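Local coordinates for chitin oligosaccharide binding protein NagB2 (Paenibacillus sp. FPU-7, PDB 7EHU) that binds short chitin oligosaccharides such as N,N'-diacetylchitobiose and N,N',N''-triacetylchitotriose, probably as the extracellular solute-binding component of a sugar uptake system, at residues 188-193 against 198-203; 259-264 against 272-277; 219-224 against 423-428. All coordinates share one frame; numbering follows the deposited sequence. Where two conformers were deposited one is given.

Contact 1: residues 188-193 against 198-203; sequences IALGGG and WAINML. With NAG (2-acetamido-2-deoxy-beta-D-glucopyranose), chain B.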
loop_
_atom_site.group_PDB
_atom_site.type_symbol
_atom_site.label_atom_id
_atom_site.label_comp_id
_atom_site.label_asym_id
_atom_site.label_seq_id
_atom_site.Cartn_x
_atom_site.Cartn_y
_atom_site.Cartn_z
ATOM N N ILE A 188 -1.973 18.929 -6.135
ATOM C CA ILE A 188 -1.740 17.540 -5.736
ATOM C C ILE A 188 -0.358 17.423 -5.102
ATOM O O ILE A 188 0.658 17.656 -5.769
ATOM C CB ILE A 188 -1.835 16.571 -6.929
ATOM C CG1 ILE A 188 -3.173 16.687 -7.659
ATOM C CG2 ILE A 188 -1.605 15.137 -6.463
ATOM C CD1 ILE A 188 -3.219 15.990 -9.002
ATOM N N ALA A 189 -0.323 17.071 -3.818
ATOM C CA ALA A 189 0.926 16.719 -3.156
ATOM C C ALA A 189 1.386 15.339 -3.595
ATOM O O ALA A 189 0.577 14.433 -3.795
ATOM C CB ALA A 189 0.716 16.708 -1.647
ATOM N N LEU A 190 2.700 15.169 -3.730
ATOM C CA LEU A 190 3.245 13.862 -4.050
ATOM C C LEU A 190 4.756 13.948 -3.786
ATOM O O LEU A 190 5.433 14.859 -4.284
ATOM C CB LEU A 190 2.994 13.563 -5.521
ATOM C CG LEU A 190 2.956 12.077 -5.913
ATOM C CD1 LEU A 190 2.335 11.922 -7.332
ATOM C CD2 LEU A 190 4.124 11.227 -5.657
ATOM N N GLY A 191 5.290 13.024 -2.996
ATOM C CA GLY A 191 6.721 12.876 -2.812
ATOM C C GLY A 191 7.191 11.619 -3.505
ATOM O O GLY A 191 6.916 10.521 -3.032
ATOM N N GLY A 192 7.858 11.765 -4.650
ATOM C CA GLY A 192 8.214 10.626 -5.470
ATOM C C GLY A 192 9.674 10.580 -5.881
ATOM O O GLY A 192 10.021 9.905 -6.852
ATOM N N GLY A 193 10.546 11.265 -5.141
ATOM C CA GLY A 193 11.958 11.310 -5.451
ATOM C C GLY A 193 12.713 10.136 -4.866
ATOM O O GLY A 193 12.143 9.215 -4.287
ATOM N N TRP A 198 7.469 4.426 -6.040
ATOM C CA TRP A 198 6.220 3.712 -5.799
ATOM C C TRP A 198 5.089 4.681 -5.452
ATOM O O TRP A 198 3.914 4.388 -5.709
ATOM C CB TRP A 198 6.398 2.682 -4.677
ATOM C CG TRP A 198 6.407 3.268 -3.295
ATOM C CD1 TRP A 198 7.486 3.764 -2.614
ATOM C CD2 TRP A 198 5.269 3.460 -2.440
ATOM N NE1 TRP A 198 7.087 4.249 -1.395
ATOM C CE2 TRP A 198 5.734 4.071 -1.265
ATOM C CE3 TRP A 198 3.895 3.168 -2.561
ATOM C CZ2 TRP A 198 4.889 4.355 -0.208
ATOM C CZ3 TRP A 198 3.072 3.470 -1.524
ATOM C CH2 TRP A 198 3.565 4.065 -0.364
ATOM N N ALA A 199 5.413 5.827 -4.849
ATOM C CA ALA A 199 4.370 6.789 -4.493
ATOM C C ALA A 199 3.738 7.400 -5.739
ATOM O O ALA A 199 2.525 7.657 -5.765
ATOM C CB ALA A 199 4.960 7.870 -3.600
ATOM N N ILE A 200 4.546 7.653 -6.772
ATOM C CA ILE A 200 4.003 8.061 -8.065
ATOM C C ILE A 200 3.148 6.942 -8.636
ATOM O O ILE A 200 2.083 7.180 -9.213
ATOM C CB ILE A 200 5.130 8.446 -9.036
ATOM C CG1 ILE A 200 5.971 9.614 -8.515
ATOM C CG2 ILE A 200 4.549 8.811 -10.409
ATOM C CD1 ILE A 200 7.345 9.717 -9.191
ATOM N N ASN A 201 3.609 5.702 -8.487
ATOM C CA ASN A 201 2.877 4.574 -9.038
ATOM C C ASN A 201 1.512 4.366 -8.403
ATOM O O ASN A 201 0.653 3.741 -9.030
ATOM C CB ASN A 201 3.703 3.290 -8.984
ATOM C CG ASN A 201 4.771 3.240 -10.073
ATOM O OD1 ASN A 201 4.686 3.931 -11.085
ATOM N ND2 ASN A 201 5.767 2.393 -9.871
ATOM N N MET A 202 1.275 4.861 -7.190
ATOM C CA MET A 202 -0.089 4.783 -6.656
ATOM C C MET A 202 -1.042 5.504 -7.590
ATOM O O MET A 202 -2.082 4.975 -7.997
ATOM C CB MET A 202 -0.141 5.437 -5.272
ATOM C CG MET A 202 0.517 4.614 -4.173
ATOM S SD MET A 202 0.029 5.167 -2.507
ATOM C CE MET A 202 1.119 6.594 -2.348
ATOM N N LEU A 203 -0.682 6.726 -7.952
ATOM C CA LEU A 203 -1.505 7.522 -8.844
ATOM C C LEU A 203 -1.515 6.946 -10.244
ATOM O O LEU A 203 -2.572 6.866 -10.878
ATOM C CB LEU A 203 -0.986 8.956 -8.839
ATOM C CG LEU A 203 -1.779 9.957 -9.672
ATOM C CD1 LEU A 203 -3.249 10.003 -9.262
ATOM C CD2 LEU A 203 -1.154 11.346 -9.563
HETATM C C1 NAG B . 2.595 -0.050 0.102
HETATM C C2 NAG B . 3.650 -0.459 -0.897
HETATM C C3 NAG B . 3.092 -0.421 -2.319
HETATM C C4 NAG B . 1.818 -1.254 -2.408
HETATM C C5 NAG B . 0.819 -0.811 -1.345
HETATM C C6 NAG B . -0.433 -1.662 -1.302
HETATM C C7 NAG B . 6.023 -0.124 -0.385
HETATM C C8 NAG B . 7.166 0.855 -0.360
HETATM N N2 NAG B . 4.847 0.359 -0.793
HETATM O O3 NAG B . 4.092 -0.916 -3.201
HETATM O O4 NAG B . 1.184 -1.114 -3.676
HETATM O O5 NAG B . 1.442 -0.873 -0.052
HETATM O O6 NAG B . -0.137 -3.023 -1.024
HETATM O O7 NAG B . 6.163 -1.305 -0.064
#
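Leu190 lies against Ala199, Ile200 and Leu203 in a buried, mainly apolar contact, where the loop leaving strand 188-189 runs back under the first turns of helix 197-212. Its side chain is the central piece. With CG anti to the backbone N (chi1 -156°), its two methyl branches spread along the helix: CD2 comes within 3.8 Å of Ile200 CG1 and 4.0 Å of Ala199 CB, while CD1 reaches CD2 of Leu203, one turn further on, at 4.2 Å. The Leu190 and Ile200 side chains meet at about a right angle, so the leucine methyl lies across the isoleucine chain.

Beyond Leu190 the glycines let the backbone itself approach the helix. Gly191 O sits 3.3 Å from Ala199 CB, and Gly192 O is 3.6 Å from Ile200 CD1. Gly192 CA lies 3.9 Å from both CG1 and CD1 of Ile200, a close passage of main chain against side chain; Gly192 O is also hydrogen-bonded to Gln405 NE2.

On another side of the same helix, Trp198 turns its indole to the sugar of chain B. N2 of this NAG stands 3.4 Å above one ring face, offset toward the rim, and its C8 methyl is 3.5 Å from Trp198 NE1. Such stacking of an acetamido sugar on an aromatic platform is characteristic of carbohydrate-binding pockets in extracellular solute-binding proteins.

Contact 2: residues 259-264 against 272-277; sequences EGQAKF and LFDGSW. With NAG (2-acetamido-2-deoxy-beta-D-glucopyranose), chain C; NAG (2-acetamido-2-deoxy-beta-D-glucopyranose), chain D; NAG (2-acetamido-2-deoxy-beta-D-glucopyranose), chain B.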
loop_
_atom_site.group_PDB
_atom_site.type_symbol
_atom_site.label_atom_id
_atom_site.label_comp_id
_atom_site.label_asym_id
_atom_site.label_seq_id
_atom_site.Cartn_x
_atom_site.Cartn_y
_atom_site.Cartn_z
ATOM N N GLU A 259 7.511 13.405 2.895
ATOM C CA GLU A 259 7.494 14.851 2.707
ATOM C C GLU A 259 6.328 15.277 1.829
ATOM O O GLU A 259 5.747 16.342 2.061
ATOM C CB GLU A 259 8.837 15.287 2.117
ATOM C CG GLU A 259 10.010 15.132 3.111
ATOM C CD GLU A 259 11.401 15.311 2.493
ATOM O OE1 GLU A 259 11.555 15.173 1.281
ATOM O OE2 GLU A 259 12.342 15.580 3.271
ATOM N N GLY A 260 5.942 14.449 0.851
ATOM C CA GLY A 260 4.707 14.698 0.129
ATOM C C GLY A 260 3.494 14.641 1.038
ATOM O O GLY A 260 2.589 15.471 0.938
ATOM N N GLN A 261 3.465 13.666 1.950
ATOM C CA GLN A 261 2.362 13.580 2.898
ATOM C C GLN A 261 2.295 14.840 3.752
ATOM O O GLN A 261 1.212 15.404 3.948
ATOM C CB GLN A 261 2.529 12.346 3.784
ATOM C CG GLN A 261 2.374 11.031 3.045
ATOM C CD GLN A 261 2.584 9.842 3.950
ATOM O OE1 GLN A 261 3.459 9.886 4.823
ATOM N NE2 GLN A 261 1.777 8.803 3.794
ATOM N N ALA A 262 3.451 15.334 4.216
ATOM C CA ALA A 262 3.483 16.542 5.033
ATOM C C ALA A 262 3.033 17.759 4.238
ATOM O O ALA A 262 2.418 18.671 4.796
ATOM C CB ALA A 262 4.889 16.777 5.591
ATOM N N LYS A 263 3.391 17.841 2.954
ATOM C CA LYS A 263 2.882 18.927 2.124
ATOM C C LYS A 263 1.367 18.997 2.221
ATOM O O LYS A 263 0.790 20.077 2.340
ATOM C CB LYS A 263 3.332 18.690 0.681
ATOM C CG LYS A 263 3.043 19.787 -0.294
ATOM C CD LYS A 263 4.117 20.842 -0.296
ATOM C CE LYS A 263 3.808 21.945 -1.295
ATOM N NZ LYS A 263 4.820 23.016 -1.218
ATOM N N PHE A 264 0.710 17.842 2.206
ATOM C CA PHE A 264 -0.732 17.816 2.344
ATOM C C PHE A 264 -1.177 18.129 3.794
ATOM O O PHE A 264 -2.104 18.927 3.968
ATOM C CB PHE A 264 -1.297 16.477 1.845
ATOM C CG PHE A 264 -2.774 16.393 2.038
ATOM C CD1 PHE A 264 -3.623 17.156 1.243
ATOM C CD2 PHE A 264 -3.330 15.626 3.060
ATOM C CE1 PHE A 264 -5.002 17.150 1.473
ATOM C CE2 PHE A 264 -4.685 15.616 3.286
ATOM C CZ PHE A 264 -5.520 16.378 2.492
ATOM N N LEU A 272 -4.089 14.637 -1.935
ATOM C CA LEU A 272 -3.002 13.669 -1.810
ATOM C C LEU A 272 -3.562 12.306 -2.172
ATOM O O LEU A 272 -4.531 11.869 -1.548
ATOM C CB LEU A 272 -2.500 13.644 -0.364
ATOM C CG LEU A 272 -1.415 12.620 -0.038
ATOM C CD1 LEU A 272 -0.048 13.147 -0.483
ATOM C CD2 LEU A 272 -1.376 12.312 1.421
ATOM N N PHE A 273 -2.984 11.642 -3.162
ATOM C CA PHE A 273 -3.384 10.288 -3.509
ATOM C C PHE A 273 -2.543 9.321 -2.682
ATOM O O PHE A 273 -1.310 9.318 -2.793
ATOM C CB PHE A 273 -3.238 10.020 -5.014
ATOM C CG PHE A 273 -3.980 8.791 -5.437
ATOM C CD1 PHE A 273 -5.322 8.868 -5.751
ATOM C CD2 PHE A 273 -3.376 7.547 -5.427
ATOM C CE1 PHE A 273 -6.042 7.735 -6.079
ATOM C CE2 PHE A 273 -4.110 6.401 -5.738
ATOM C CZ PHE A 273 -5.429 6.492 -6.072
ATOM N N ASP A 274 -3.186 8.565 -1.805
ATOM C CA ASP A 274 -2.426 7.749 -0.871
ATOM C C ASP A 274 -3.286 6.603 -0.373
ATOM O O ASP A 274 -4.504 6.564 -0.590
ATOM C CB ASP A 274 -1.926 8.605 0.304
ATOM C CG ASP A 274 -0.570 8.178 0.829
ATOM O OD1 ASP A 274 -0.236 6.967 0.761
ATOM O OD2 ASP A 274 0.126 9.032 1.385
ATOM N N GLY A 275 -2.619 5.656 0.291
ATOM C CA GLY A 275 -3.300 4.561 0.917
ATOM C C GLY A 275 -3.887 4.922 2.259
ATOM O O GLY A 275 -3.491 5.894 2.906
ATOM N N SER A 276 -4.834 4.097 2.699
ATOM C CA SER A 276 -5.586 4.395 3.915
ATOM C C SER A 276 -4.733 4.278 5.156
ATOM O O SER A 276 -5.133 4.781 6.212
ATOM C CB SER A 276 -6.870 3.586 3.979
ATOM O OG SER A 276 -6.634 2.220 3.716
ATOM N N TRP A 277 -3.546 3.688 5.039
ATOM C CA TRP A 277 -2.574 3.648 6.136
ATOM C C TRP A 277 -1.978 5.019 6.442
ATOM O O TRP A 277 -1.271 5.153 7.444
ATOM C CB TRP A 277 -1.448 2.638 5.782
ATOM C CG TRP A 277 -0.700 3.089 4.548
ATOM C CD1 TRP A 277 0.204 4.117 4.458
ATOM C CD2 TRP A 277 -0.844 2.585 3.211
ATOM N NE1 TRP A 277 0.616 4.295 3.166
ATOM C CE2 TRP A 277 -0.015 3.364 2.377
ATOM C CE3 TRP A 277 -1.595 1.551 2.644
ATOM C CZ2 TRP A 277 0.066 3.146 1.008
ATOM C CZ3 TRP A 277 -1.506 1.332 1.287
ATOM C CH2 TRP A 277 -0.674 2.119 0.483
HETATM C C1 NAG C . 1.493 2.919 9.883
HETATM C C2 NAG C . 2.176 3.655 8.717
HETATM C C3 NAG C . 1.946 2.922 7.401
HETATM C C4 NAG C . 2.140 1.415 7.536
HETATM C C5 NAG C . 1.473 0.879 8.794
HETATM C C6 NAG C . 1.757 -0.580 9.046
HETATM C C7 NAG C . 2.318 6.128 8.851
HETATM C C8 NAG C . 1.544 7.411 8.690
HETATM N N2 NAG C . 1.635 5.002 8.617
HETATM O O1 NAG C . 1.809 3.518 11.091
HETATM O O3 NAG C . 2.816 3.487 6.423
HETATM O O4 NAG C . 1.434 0.778 6.472
HETATM O O5 NAG C . 1.933 1.607 9.934
HETATM O O6 NAG C . 3.138 -0.873 8.929
HETATM O O7 NAG C . 3.515 6.113 9.147
HETATM C C1 NAG D . 2.178 0.289 5.367
HETATM C C2 NAG D . 1.218 -0.610 4.608
HETATM C C3 NAG D . 1.804 -1.019 3.260
HETATM C C4 NAG D . 2.349 0.180 2.495
HETATM C C5 NAG D . 3.287 0.957 3.409
HETATM C C6 NAG D . 3.855 2.213 2.796
HETATM C C7 NAG D . -0.204 -1.999 6.093
HETATM C C8 NAG D . -0.279 -3.284 6.852
HETATM N N2 NAG D . 0.921 -1.802 5.392
HETATM O O3 NAG D . 0.778 -1.677 2.533
HETATM O O4 NAG D . 3.112 -0.277 1.382
HETATM O O5 NAG D . 2.559 1.363 4.573
HETATM O O6 NAG D . 4.792 2.826 3.675
HETATM O O7 NAG D . -1.129 -1.191 6.099
HETATM C C1 NAG B . 2.595 -0.050 0.102
HETATM C C2 NAG B . 3.650 -0.459 -0.897
HETATM C C3 NAG B . 3.092 -0.421 -2.319
HETATM C C4 NAG B . 1.818 -1.254 -2.408
HETATM C C5 NAG B . 0.819 -0.811 -1.345
HETATM C C6 NAG B . -0.433 -1.662 -1.302
HETATM C C7 NAG B . 6.023 -0.124 -0.385
HETATM C C8 NAG B . 7.166 0.855 -0.360
HETATM N N2 NAG B . 4.847 0.359 -0.793
HETATM O O3 NAG B . 4.092 -0.916 -3.201
HETATM O O4 NAG B . 1.184 -1.114 -3.676
HETATM O O5 NAG B . 1.442 -0.873 -0.052
HETATM O O6 NAG B . -0.137 -3.023 -1.024
HETATM O O7 NAG B . 6.163 -1.305 -0.064
#
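Leu272, Gln261 and Phe264 carry this contact, a helix-on-sheet packing in the periplasmic-binding-protein-type fold in which helix 257-265 lies on strand 271-275 of the mixed sheet. The axes of helix segment 259-264 and strand segment 272-275 approach to 9.3 Å, their directions 124° apart. Leu272 points from the strand into the helix. Its CB meets the Phe264 ring off-centre, 4.1 Å from the centroid, in a CH-pi contact. A chi1 of 176° directs the leucine CG away from the backbone N and carries the branches past the ring toward the preceding helical turn: CD1 stops 3.8 Å from Gly260 O, where glycine leaves the helix surface low, and CD2 lies near Gln261 CG. Ala189 of the neighbouring strand packs on both Phe264 and Leu272.

Two residues along the strand the contact turns polar. Gln261, extended beyond CG, reaches across Asp274 at about a right angle and donates from NE2 to OD2 over 2.9 Å, a nearly straight bond at 164°. The acceptor lies nearly in the amide plane, while the NE2 donor meets OD2 on its syn side, tilted somewhat out of the carboxylate plane. The other oxygen, OD1, takes Gly275 N and the hydroxyl of Tyr257, which also bonds Trp277 NE1; this buried carboxylate is thus held through both oxygens and, by way of Tyr257, linked to the sugar site.

Trp277 then presents its indole to the trisaccharide. C4 of the chain D NAG lies over the ring centre, Gly275 CA backs the opposite face, and Trp277 O accepts a hydrogen bond of 3.1 Å from N2 of the chain C NAG.

Contact 3: residues 219-224 against 423-428; sequences GFAKGT and KVQDEA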
loop_
_atom_site.group_PDB
_atom_site.type_symbol
_atom_site.label_atom_id
_atom_site.label_comp_id
_atom_site.label_asym_id
_atom_site.label_seq_id
_atom_site.Cartn_x
_atom_site.Cartn_y
_atom_site.Cartn_z
ATOM N N GLY A 219 -3.374 -8.868 -17.135
ATOM C CA GLY A 219 -2.852 -9.530 -18.310
ATOM C C GLY A 219 -1.372 -9.332 -18.575
ATOM O O GLY A 219 -0.801 -10.105 -19.347
ATOM N N PHE A 220 -0.734 -8.319 -17.966
ATOM C CA PHE A 220 0.655 -8.027 -18.312
ATOM C C PHE A 220 1.543 -9.256 -18.127
ATOM O O PHE A 220 2.312 -9.627 -19.023
ATOM C CB PHE A 220 1.218 -6.865 -17.492
ATOM C CG PHE A 220 0.546 -5.533 -17.709
ATOM C CD1 PHE A 220 0.021 -5.147 -18.934
ATOM C CD2 PHE A 220 0.477 -4.637 -16.655
ATOM C CE1 PHE A 220 -0.579 -3.897 -19.091
ATOM C CE2 PHE A 220 -0.107 -3.395 -16.812
ATOM C CZ PHE A 220 -0.633 -3.029 -18.035
ATOM N N ALA A 221 1.459 -9.899 -16.959
ATOM C CA ALA A 221 2.317 -11.048 -16.675
ATOM C C ALA A 221 1.851 -12.324 -17.367
ATOM O O ALA A 221 2.606 -13.301 -17.409
ATOM C CB ALA A 221 2.430 -11.286 -15.167
ATOM N N LYS A 222 0.634 -12.344 -17.901
ATOM C CA LYS A 222 0.101 -13.504 -18.598
ATOM C C LYS A 222 0.243 -13.356 -20.102
ATOM O O LYS A 222 -0.092 -14.288 -20.843
ATOM C CB LYS A 222 -1.358 -13.717 -18.181
ATOM C CG LYS A 222 -1.526 -13.724 -16.649
ATOM C CD LYS A 222 -2.820 -14.349 -16.161
ATOM C CE LYS A 222 -2.816 -14.488 -14.643
ATOM N NZ LYS A 222 -4.091 -13.997 -14.038
ATOM N N GLY A 223 0.769 -12.219 -20.564
ATOM C CA GLY A 223 0.980 -11.973 -21.976
ATOM C C GLY A 223 -0.272 -11.696 -22.766
ATOM O O GLY A 223 -0.211 -11.659 -23.998
ATOM N N THR A 224 -1.411 -11.522 -22.103
ATOM C CA THR A 224 -2.676 -11.304 -22.794
ATOM C C THR A 224 -2.978 -9.830 -23.033
ATOM O O THR A 224 -3.844 -9.511 -23.859
ATOM C CB THR A 224 -3.809 -11.922 -21.975
ATOM O OG1 THR A 224 -3.861 -11.275 -20.697
ATOM C CG2 THR A 224 -3.588 -13.409 -21.779
ATOM N N LYS A 423 9.180 -4.124 -22.913
ATOM C CA LYS A 423 10.433 -4.847 -23.088
ATOM C C LYS A 423 10.783 -5.617 -21.821
ATOM O O LYS A 423 11.102 -6.812 -21.875
ATOM C CB LYS A 423 11.545 -3.867 -23.474
ATOM C CG LYS A 423 12.882 -4.520 -23.800
ATOM C CD LYS A 423 13.930 -3.474 -24.207
ATOM C CE LYS A 423 15.365 -3.934 -23.901
ATOM N NZ LYS A 423 15.473 -5.413 -23.697
ATOM N N VAL A 424 10.716 -4.956 -20.658
ATOM C CA VAL A 424 11.026 -5.651 -19.409
ATOM C C VAL A 424 9.970 -6.707 -19.095
ATOM O O VAL A 424 10.298 -7.786 -18.575
ATOM C CB VAL A 424 11.295 -4.705 -18.214
ATOM C CG1 VAL A 424 12.466 -3.763 -18.528
ATOM C CG2 VAL A 424 10.048 -3.922 -17.796
ATOM N N GLN A 425 8.701 -6.436 -19.428
ATOM C CA GLN A 425 7.639 -7.405 -19.167
ATOM C C GLN A 425 7.841 -8.670 -19.983
ATOM O O GLN A 425 7.663 -9.789 -19.475
ATOM C CB GLN A 425 6.292 -6.784 -19.524
ATOM C CG GLN A 425 5.091 -7.626 -19.140
ATOM C CD GLN A 425 4.993 -7.774 -17.641
ATOM O OE1 GLN A 425 4.643 -6.817 -16.953
ATOM N NE2 GLN A 425 5.292 -8.951 -17.122
ATOM N N ASP A 426 8.198 -8.509 -21.263
ATOM C CA ASP A 426 8.482 -9.656 -22.118
ATOM C C ASP A 426 9.642 -10.470 -21.569
ATOM O O ASP A 426 9.592 -11.706 -21.566
ATOM C CB ASP A 426 8.815 -9.183 -23.534
ATOM C CG ASP A 426 7.595 -8.719 -24.311
ATOM O OD1 ASP A 426 6.467 -9.109 -23.965
ATOM O OD2 ASP A 426 7.780 -8.001 -25.315
ATOM N N GLU A 427 10.703 -9.790 -21.121
ATOM C CA GLU A 427 11.854 -10.471 -20.534
ATOM C C GLU A 427 11.451 -11.242 -19.288
ATOM O O GLU A 427 11.843 -12.401 -19.107
ATOM C CB GLU A 427 12.966 -9.456 -20.228
ATOM C CG GLU A 427 13.676 -8.974 -21.493
ATOM C CD GLU A 427 14.391 -7.632 -21.371
ATOM O OE1 GLU A 427 14.218 -6.913 -20.361
ATOM O OE2 GLU A 427 15.122 -7.292 -22.331
ATOM N N ALA A 428 10.630 -10.630 -18.438
ATOM C CA ALA A 428 10.222 -11.287 -17.203
ATOM C C ALA A 428 9.311 -12.471 -17.487
ATOM O O ALA A 428 9.366 -13.480 -16.780
ATOM C CB ALA A 428 9.519 -10.282 -16.289
#
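Gln425 lays its amide end against the backbone of Phe220 and Ala221, at the turn that follows helix 214-219. A trans chi1 (-173°) sends the chain out from helix 414-430 toward the turn; a bend at chi2 (65°) then swings the amide alongside the opposing backbone. Gln425 CG and CD touch Phe220 O, the former at 3.4 Å. The two ends of the amide then part. OE1 settles 3.5 Å from Phe220 CB, and NE2 comes 3.7 Å from Ala221 CA, with the alanine methyl slightly farther off.

These are van der Waals contacts, and the polar atoms of the amide find their hydrogen bonds in the surroundings. OE1 accepts from Trp227 NE1, while NE2 donates to Asn429 OD1, one turn on in the same helix, and to Gln393 OE1. Bonds at both ends should fix the flip of this buried amide and hold it against rotation. Asn429 also reaches over with ND2 to Phe220 O, so that the helix grips the turn by a hydrogen bond just beside the glutamine.

The Phe220 ring itself leads away from the helix and stacks on Trp227, leaving mainly CB and the carbonyl for Gln425. The backbone of residues 219-224 forms a Schellman motif: Thr224 N bonds to Gly219 O at 3.2 Å, a weak bond joins Gly223 N to Phe220 O, and Gly223, the C-prime residue, has positive phi (74°). The capped end of helix 214-219 is thus docked on C-terminal helix 414-430, whose Gln425 and Ala428 also pack on Val396 of helix 394-408.

How the contacts relate
Contacts 1 and 2 are neighbours, their centres 9 Å apart, whereas contact 3 lies about 24 Å from the centre of the first and 31 Å from that of the second. Strands 188-189 and 271-275, paired in parallel in one sheet, join contacts 1 and 2, which also touch directly: Ala189 CB is 3.4 Å from Gly260 O. Both bring a tryptophan to the chain B sugar, so both pieces of packing border the glycan site. Along the chain contact 1 closes before contact 2 opens, and contact 2 falls within the long loop that contact 3 closes by bringing residues 219-224 to the C-terminal helix. Helix 394-408 packs against segments of both contacts 1 and 3.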